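Local coordinates for NTF2-like nuclease/anti-CRISPR (Clostridia bacterium, PDB 7JTA) that is an anti-CRISPR and putative nuclease that relieves DNA torsion in target plasmids and impairs SpyCas9 activity, at the interface of chains A and B. Numbering follows the deposited sequence. Chains: chain A/B, NTF2-like nuclease/anti-CRISPR.

The interface of chains A and B. Residues chain A 15, 22, 37, 39, 54; chain B 22, 39, 52, 54.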
ATOM      1  N   ALA A  15       5.808   0.746  13.325  1.00 59.60           N
ATOM      2  CA  ALA A  15       5.214   1.680  14.267  1.00 61.95           C
ATOM      3  C   ALA A  15       4.494   0.860  15.319  1.00 54.98           C
ATOM      4  O   ALA A  15       3.892  -0.167  15.000  1.00 58.63           O
ATOM      5  CB  ALA A  15       4.244   2.641  13.572  1.00 51.02           C
ATOM      6  N   VAL A  22       2.143  -1.729  13.427  1.00 50.45           N
ATOM      7  CA  VAL A  22       2.197  -1.857  11.974  1.00 53.79           C
ATOM      8  C   VAL A  22       3.385  -2.738  11.607  1.00 52.90           C
ATOM      9  O   VAL A  22       4.537  -2.380  11.872  1.00 54.36           O
ATOM     10  CB  VAL A  22       2.303  -0.486  11.293  1.00 51.15           C
ATOM     11  CG1 VAL A  22       2.537  -0.663   9.808  1.00 49.07           C
ATOM     12  CG2 VAL A  22       1.041   0.316  11.541  1.00 52.22           C
ATOM     13  N   LEU A  37       2.320  -5.158   4.183  1.00 53.60           N
ATOM     14  CA  LEU A  37       2.082  -4.309   5.342  1.00 54.27           C
ATOM     15  C   LEU A  37       0.839  -4.805   6.068  1.00 54.94           C
ATOM     16  O   LEU A  37      -0.217  -4.970   5.451  1.00 56.07           O
ATOM     17  CB  LEU A  37       1.903  -2.852   4.921  1.00 48.63           C
ATOM     18  CG  LEU A  37       3.133  -2.217   4.283  1.00 55.50           C
ATOM     19  CD1 LEU A  37       2.789  -0.849   3.730  1.00 55.32           C
ATOM     20  CD2 LEU A  37       4.258  -2.121   5.299  1.00 57.66           C
ATOM     21  N   VAL A  39      -1.442  -4.888  10.094  1.00 60.52           N
ATOM     22  CA  VAL A  39      -1.705  -4.355  11.426  1.00 52.95           C
ATOM     23  C   VAL A  39      -1.888  -5.536  12.366  1.00 52.03           C
ATOM     24  O   VAL A  39      -2.733  -6.406  12.122  1.00 62.21           O
ATOM     25  CB  VAL A  39      -2.942  -3.449  11.450  1.00 50.82           C
ATOM     26  CG1 VAL A  39      -3.276  -3.078  12.873  1.00 55.69           C
ATOM     27  CG2 VAL A  39      -2.689  -2.206  10.635  1.00 70.30           C
ATOM     28  N   ILE A  54      -2.978  -5.583   5.231  1.00 52.40           N
ATOM     29  CA  ILE A  54      -3.477  -4.359   4.629  1.00 52.53           C
ATOM     30  C   ILE A  54      -3.139  -4.284   3.147  1.00 55.75           C
ATOM     31  O   ILE A  54      -3.985  -3.899   2.338  1.00 59.09           O
ATOM     32  CB  ILE A  54      -2.946  -3.116   5.373  1.00 57.55           C
ATOM     33  CG1 ILE A  54      -3.449  -3.096   6.818  1.00 54.71           C
ATOM     34  CG2 ILE A  54      -3.341  -1.845   4.631  1.00 47.27           C
ATOM     35  CD1 ILE A  54      -3.061  -1.840   7.556  1.00 60.58           C
TER
ATOM     36  N   VAL B  22      -8.615   0.234  10.658  1.00 50.45           N
ATOM     37  CA  VAL B  22      -7.939   0.531   9.398  1.00 53.79           C
ATOM     38  C   VAL B  22      -8.812   1.485   8.592  1.00 52.90           C
ATOM     39  O   VAL B  22      -9.931   1.135   8.203  1.00 54.36           O
ATOM     40  CB  VAL B  22      -7.649  -0.749   8.603  1.00 51.15           C
ATOM     41  CG1 VAL B  22      -7.115  -0.394   7.231  1.00 49.07           C
ATOM     42  CG2 VAL B  22      -6.655  -1.612   9.353  1.00 52.22           C
ATOM     43  N   VAL B  39      -3.944   3.644   9.951  1.00 60.52           N
ATOM     44  CA  VAL B  39      -4.365   2.954  11.165  1.00 52.95           C
ATOM     45  C   VAL B  39      -4.713   4.012  12.199  1.00 52.03           C
ATOM     46  O   VAL B  39      -3.887   4.877  12.512  1.00 62.21           O
ATOM     47  CB  VAL B  39      -3.278   2.013  11.699  1.00 50.82           C
ATOM     48  CG1 VAL B  39      -3.688   1.470  13.045  1.00 55.69           C
ATOM     49  CG2 VAL B  39      -3.052   0.880  10.729  1.00 70.30           C
ATOM     50  N   VAL B  52      -2.110   6.959  12.113  1.00 64.86           N
ATOM     51  CA  VAL B  52      -0.788   6.591  11.633  1.00 51.49           C
ATOM     52  C   VAL B  52      -0.907   6.241  10.157  1.00 52.54           C
ATOM     53  O   VAL B  52      -1.250   5.114   9.803  1.00 59.73           O
ATOM     54  CB  VAL B  52      -0.205   5.413  12.433  1.00 54.74           C
ATOM     55  CG1 VAL B  52       1.107   4.953  11.819  1.00 49.94           C
ATOM     56  CG2 VAL B  52      -0.022   5.806  13.888  1.00 65.37           C
ATOM     57  N   ILE B  54      -0.207   4.847   6.622  1.00 52.40           N
ATOM     58  CA  ILE B  54       0.563   3.687   6.214  1.00 52.53           C
ATOM     59  C   ILE B  54       1.014   3.793   4.764  1.00 55.75           C
ATOM     60  O   ILE B  54       2.162   3.478   4.447  1.00 59.09           O
ATOM     61  CB  ILE B  54      -0.230   2.382   6.444  1.00 57.55           C
ATOM     62  CG1 ILE B  54      -0.514   2.180   7.934  1.00 54.71           C
ATOM     63  CG2 ILE B  54       0.522   1.194   5.858  1.00 47.27           C
ATOM     64  CD1 ILE B  54      -1.180   0.861   8.229  1.00 60.58           C
TER
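All the residues here lie on strands and most keep extended backbone angles; the exceptions are A:Ile54 and B:Ile54, whose psi of -43° departs from the extended values of their neighbours and may reflect a local irregularity in strand 48-58. The two sheets meet face to face about a two-fold axis, and the isoleucine side chains form the centre of the patch. In each copy CG1 points away from the carbonyl carbon (chi1 -63°) and the chain then runs on fully extended (chi2 -175°), carrying the delta-methyl forward into the partner. A:Ile54 CD1 thus meets B:Ile54 CD1 tip to tip at 3.4 Å. The same methyl also faces a valine of the other chain: A:Val22 CG2, the branch beside its own backbone N, stands 4.0 Å from B:Ile54 CD1, and B:Val22 does the same to A:Ile54. The gamma-methyl of B:Ile54, CG2, serves a different neighbour, lying 3.7 Å from A:Leu37 CD1 as the two side chains run alongside each other, antiparallel. A:Val39 and B:Val39 approach head-on through their CG2 methyls, modelled too close to carry meaning. At the margin, A:Ala15 CB looks toward B:Val52 CG1 from 4.3 Å, a looser contact. The side chains in this patch are all aliphatic, so packing and the burial of methyls presumably hold it together. It draws on strands 7-16, 20-29, 32-42 and 48-58, joining two sheets into a pair within the deposited four-chain assembly, though the structure alone does not show that this pairing is the working form.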